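Clostripain-related protein (PDB 5L20) probably acts as a cysteine peptidase of the clostripain (C11) family, the present chain being an N-terminal piece of the full-length protein. Local coordinates at residues Val12-Pro17 with Ser106-Cys111; Ile47-Cys52 with Thr59-Ala64. One frame throughout, in Å; residues are numbered along the deposited sequence. Where two conformers were deposited one is given.

How the contacts relate
Both contacts belong to one mixed sheet, and they meet through its neighbouring strands 10-16 and 45-52. Contact 1 pairs 12-17 with 106-111 in parallel, at the outermost strand on that side, and several residues of 106-111 are exposed. Contact 2, formed by the antiparallel hairpin strands 47-52 and 59-64, is largely buried. In contact 1 the alternate residues F13 and Y15 supply the bonds, while the S106 hydroxyl and the C111 sulphur mix with apolar groups, the methionines touching through their carbons; contact 2 is dominated by branched aliphatic and aromatic side chains. M14 N to I48 O and L16 N to F50 O are probable hydrogen bonds joining the two.

Contact 1 (Val12-Pro17 with Ser106-Cys111); sequences VFMYLP and SMVIGC
Four backbone hydrogen bonds join the parallel strands, all made through F13 and Y15 on one side. F13 N donates to S106 O, lying above that carbonyl plane, and F13 O receives V108 N at 2.8 Å, this time in the plane. Y15 repeats the pattern: its N reaches V108 O at 2.7 Å nearly along the C=O axis, and its O accepts G110 N. CA-H...O contacts from M107 and I109 add to the same two carbonyls, F13 O and Y15 O.

Apolar packing follows the two faces of the sheet. On the face of F13 and Y15, the extended M107 chain, with CG anti to the backbone N, runs alongside both aromatics. Its CG approaches F13 CD2, and its CE comes within 3.6 Å of Y15 CD2. I109 CG2 lies 4.1 Å from Y15 CD2, while P17 CD covers the centre of one face of the tyrosine ring. On the other face, M14, bent at chi3 (-109°), brings CE across to V108 CG1 at 3.9 Å, and S106 OG sits against V12. Helix 86-99 supports F13 through I92, L93 and V96, and Y15 through I89.

At the strand ends, L16 CD2 packs on G110 CA at 3.8 Å; a side chain at G110 would collide with that methyl. C111 SG approaches P17 O at 3.2 Å and also touches P17 CG.

F13 and Y15 thus spend both N-H and C=O on 106-111, whereas V12, M14 and L16 bond to strand 45-52, as expected of an inner strand. With the exposed V108 and I109 on the outermost strand, the arrangement is consistent with a sheet that continues into the remainder of the peptidase.

Contact 2 (Ile47-Cys52 with Thr59-Ala64); sequences IIIFMC and TLFELA
The antiparallel strands cross at 152°, with I49-F61 and M51-T59 as hydrogen-bonded pairs, the non-hydrogen-bonded pair F50-L60 between them and I48-E62, also non-hydrogen-bonded, on the far side of I49-F61. The I49-F61 pair is doubly bonded: I49 N to F61 O measures 2.8 Å, nearly along the C=O axis, and F61 N returns to I49 O in its carbonyl plane. M51 and T59 exchange a similar pair.

F61 carries the side-chain packing. Its CG takes the crowded position between backbone N and carbonyl carbon (chi1 62°), which swings the ring over I49; I49 CB stands 3.9 Å from the ring centroid in a CH-pi contact. I49 CG2 and CD1 also touch the ring, and L63 CD2 lies at its edge, in plane. An alanine in place of F61 would remove the ring and with it the CH-pi contact, and would probably leave I49 and L63 less well packed. On the other face L60 CD1 reaches I48 CG2 at 3.7 Å and meets the edge of the F50 ring, while I48 CD1 rests on E62 CB. A water accepts I47 N-H at 3.1 Å and lies within hydrogen-bonding distance of E62 OE2 and L63 O, tying the far end of the hairpin together.

The face of I49, M51 and L63 looks to helix 23-37, where M51 meets T23, Y27 and I30. The face of I48, F50 and L60 packs on helix 86-99, through V96, I92 and Y99. Strand 69-79 continues the sheet beyond 57-66, with H72 stacked on F61 and Y78 edge-to-face with F50, and strand 10-16 borders 45-52.

Contact 1 (Val12-Pro17 with Ser106-Cys111)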
# COMPACT_ATOMS: atom_id res chain seq x y z
N VAL A 12 1.63 0.99 -8.81
CA VAL A 12 2.21 1.77 -7.71
C VAL A 12 1.73 1.11 -6.42
O VAL A 12 0.52 1.06 -6.15
CB VAL A 12 1.76 3.26 -7.75
CG1 VAL A 12 2.30 4.02 -6.56
CG2 VAL A 12 2.22 3.92 -9.06
N PHE A 13 2.67 0.56 -5.66
CA PHE A 13 2.35 -0.13 -4.42
C PHE A 13 2.68 0.76 -3.23
O PHE A 13 3.85 1.02 -2.95
CB PHE A 13 3.12 -1.44 -4.34
CG PHE A 13 2.93 -2.20 -3.06
CD1 PHE A 13 1.66 -2.33 -2.49
CD2 PHE A 13 4.01 -2.81 -2.43
CE1 PHE A 13 1.50 -3.04 -1.31
CE2 PHE A 13 3.85 -3.52 -1.27
CZ PHE A 13 2.60 -3.64 -0.70
N MET A 14 1.64 1.19 -2.51
CA MET A 14 1.79 1.97 -1.30
C MET A 14 1.79 0.99 -0.13
O MET A 14 0.77 0.30 0.11
CB MET A 14 0.68 3.00 -1.16
CG MET A 14 0.90 3.89 0.06
SD MET A 14 -0.29 5.25 0.10
CE MET A 14 0.86 6.57 -0.28
N TYR A 15 2.89 0.98 0.61
CA TYR A 15 3.16 -0.01 1.65
C TYR A 15 3.26 0.71 3.00
O TYR A 15 4.17 1.54 3.20
CB TYR A 15 4.47 -0.73 1.31
CG TYR A 15 4.95 -1.74 2.33
CD1 TYR A 15 4.15 -2.81 2.68
CD2 TYR A 15 6.20 -1.62 2.95
CE1 TYR A 15 4.57 -3.75 3.60
CE2 TYR A 15 6.65 -2.59 3.87
CZ TYR A 15 5.83 -3.64 4.18
OH TYR A 15 6.20 -4.57 5.11
N LEU A 16 2.29 0.42 3.87
CA LEU A 16 2.11 1.15 5.12
C LEU A 16 2.09 0.15 6.28
O LEU A 16 1.03 -0.12 6.88
CB LEU A 16 0.82 2.01 5.08
CG LEU A 16 0.77 3.02 3.93
CD1 LEU A 16 -0.66 3.54 3.77
CD2 LEU A 16 1.75 4.15 4.20
N PRO A 17 3.23 -0.42 6.59
CA PRO A 17 3.28 -1.37 7.71
C PRO A 17 3.08 -0.64 9.03
O PRO A 17 3.11 0.60 9.09
CB PRO A 17 4.68 -1.98 7.60
CG PRO A 17 5.50 -0.91 6.94
CD PRO A 17 4.55 -0.24 5.95
N SER A 106 6.41 0.05 -8.68
CA SER A 106 7.09 0.98 -7.81
C SER A 106 6.57 0.85 -6.39
O SER A 106 5.49 0.27 -6.18
CB SER A 106 6.91 2.42 -8.28
OG SER A 106 5.55 2.81 -8.16
N MET A 107 7.31 1.39 -5.41
CA MET A 107 6.94 1.20 -4.02
C MET A 107 7.02 2.50 -3.29
O MET A 107 8.01 3.23 -3.43
CB MET A 107 7.86 0.14 -3.41
CG MET A 107 7.33 -0.54 -2.20
SD MET A 107 8.38 -1.97 -1.81
CE MET A 107 7.58 -2.39 -0.27
N VAL A 108 5.98 2.81 -2.52
CA VAL A 108 5.93 3.97 -1.64
C VAL A 108 5.81 3.44 -0.23
O VAL A 108 4.83 2.71 0.04
CB VAL A 108 4.70 4.85 -1.95
CG1 VAL A 108 4.64 6.01 -0.98
CG2 VAL A 108 4.73 5.37 -3.40
N ILE A 109 6.76 3.74 0.63
CA ILE A 109 6.83 3.17 1.97
C ILE A 109 6.66 4.27 2.99
O ILE A 109 7.47 5.19 3.06
CB ILE A 109 8.16 2.45 2.20
CG1 ILE A 109 8.35 1.38 1.09
CG2 ILE A 109 8.17 1.88 3.61
CD1 ILE A 109 9.63 0.58 1.29
N GLY A 110 5.60 4.14 3.80
CA GLY A 110 5.33 5.13 4.85
C GLY A 110 5.51 4.49 6.20
O GLY A 110 4.99 3.39 6.41
N CYS A 111 6.22 5.16 7.11
CA CYS A 111 6.48 4.68 8.48
C CYS A 111 7.48 5.61 9.15
O CYS A 111 7.77 6.67 8.62
CB CYS A 111 7.03 3.24 8.47
SG CYS A 111 5.97 2.05 9.29

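Contact 2 (Ile47-Cys52 with Thr59-Ala64)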
# COMPACT_ATOMS: atom_id res chain seq x y z
N ILE A 47 -3.17 1.36 -8.57
CA ILE A 47 -2.65 1.71 -7.26
C ILE A 47 -3.13 0.64 -6.29
O ILE A 47 -4.35 0.43 -6.14
CB ILE A 47 -3.13 3.09 -6.78
CG1 ILE A 47 -2.56 4.18 -7.70
CG2 ILE A 47 -2.68 3.30 -5.34
CD1 ILE A 47 -3.04 5.56 -7.40
N ILE A 48 -2.19 -0.03 -5.64
CA ILE A 48 -2.46 -1.10 -4.68
C ILE A 48 -1.89 -0.67 -3.34
O ILE A 48 -0.75 -0.19 -3.29
CB ILE A 48 -1.80 -2.43 -5.11
CG1 ILE A 48 -2.22 -2.85 -6.52
CG2 ILE A 48 -2.03 -3.50 -4.03
CD1 ILE A 48 -3.73 -3.12 -6.64
N ILE A 49 -2.66 -0.81 -2.26
CA ILE A 49 -2.23 -0.38 -0.95
C ILE A 49 -2.28 -1.52 0.04
O ILE A 49 -3.29 -2.24 0.10
CB ILE A 49 -3.10 0.79 -0.44
CG1 ILE A 49 -3.11 1.90 -1.51
CG2 ILE A 49 -2.61 1.24 0.92
CD1 ILE A 49 -3.77 3.18 -1.08
N PHE A 50 -1.18 -1.73 0.77
CA PHE A 50 -1.13 -2.60 1.94
C PHE A 50 -1.08 -1.71 3.14
O PHE A 50 -0.16 -0.90 3.28
CB PHE A 50 0.09 -3.52 1.92
CG PHE A 50 0.30 -4.31 3.18
CD1 PHE A 50 1.02 -3.79 4.25
CD2 PHE A 50 -0.20 -5.62 3.27
CE1 PHE A 50 1.26 -4.57 5.41
CE2 PHE A 50 0.03 -6.40 4.40
CZ PHE A 50 0.75 -5.88 5.47
N MET A 51 -2.05 -1.83 4.05
CA MET A 51 -1.99 -1.04 5.26
C MET A 51 -2.33 -1.86 6.50
O MET A 51 -3.38 -2.52 6.54
CB MET A 51 -2.91 0.18 5.19
CG MET A 51 -2.83 0.98 6.46
SD MET A 51 -3.76 2.51 6.34
CE MET A 51 -3.69 3.03 8.04
N CYS A 52 -1.44 -1.82 7.49
CA CYS A 52 -1.72 -2.37 8.82
C CYS A 52 -2.70 -1.45 9.52
O CYS A 52 -2.42 -0.27 9.72
CB CYS A 52 -0.44 -2.50 9.65
SG CYS A 52 0.64 -3.85 9.14
N THR A 59 -4.82 -4.94 5.58
CA THR A 59 -5.65 -5.12 4.41
C THR A 59 -4.86 -4.76 3.15
O THR A 59 -4.01 -3.85 3.19
CB THR A 59 -6.94 -4.27 4.52
OG1 THR A 59 -7.77 -4.44 3.37
CG2 THR A 59 -6.62 -2.81 4.67
N LEU A 60 -5.13 -5.48 2.06
CA LEU A 60 -4.62 -5.13 0.74
C LEU A 60 -5.80 -4.66 -0.11
O LEU A 60 -6.80 -5.38 -0.23
CB LEU A 60 -3.94 -6.33 0.08
CG LEU A 60 -3.20 -6.02 -1.22
CD1 LEU A 60 -1.85 -5.38 -0.87
CD2 LEU A 60 -2.95 -7.28 -2.02
N PHE A 61 -5.73 -3.48 -0.69
CA PHE A 61 -6.84 -3.01 -1.52
C PHE A 61 -6.37 -2.17 -2.70
O PHE A 61 -5.22 -1.70 -2.73
CB PHE A 61 -7.87 -2.21 -0.68
CG PHE A 61 -7.33 -0.94 -0.05
CD1 PHE A 61 -6.70 -0.99 1.18
CD2 PHE A 61 -7.52 0.28 -0.66
CE1 PHE A 61 -6.24 0.18 1.79
CE2 PHE A 61 -7.04 1.46 -0.07
CZ PHE A 61 -6.42 1.40 1.14
N GLU A 62 -7.26 -2.01 -3.67
CA GLU A 62 -6.96 -1.23 -4.86
C GLU A 62 -7.73 0.09 -4.82
O GLU A 62 -8.87 0.12 -4.37
CB GLU A 62 -7.29 -2.01 -6.13
CG GLU A 62 -7.08 -1.22 -7.41
CD GLU A 62 -7.26 -2.06 -8.66
OE1 GLU A 62 -7.58 -3.26 -8.52
OE2 GLU A 62 -7.07 -1.54 -9.78
N LEU A 63 -7.07 1.18 -5.23
CA LEU A 63 -7.77 2.44 -5.49
C LEU A 63 -8.07 2.49 -6.95
O LEU A 63 -7.15 2.45 -7.77
CB LEU A 63 -6.92 3.65 -5.11
CG LEU A 63 -6.66 3.94 -3.65
CD1 LEU A 63 -5.94 5.29 -3.60
CD2 LEU A 63 -7.95 3.95 -2.85
N ALA A 64 -9.34 2.58 -7.30
CA ALA A 64 -9.67 2.64 -8.71
C ALA A 64 -10.70 3.72 -8.99
O ALA A 64 -11.31 4.28 -8.08
CB ALA A 64 -10.17 1.30 -9.19
O HOH W 1 -6.08 0.99 -9.59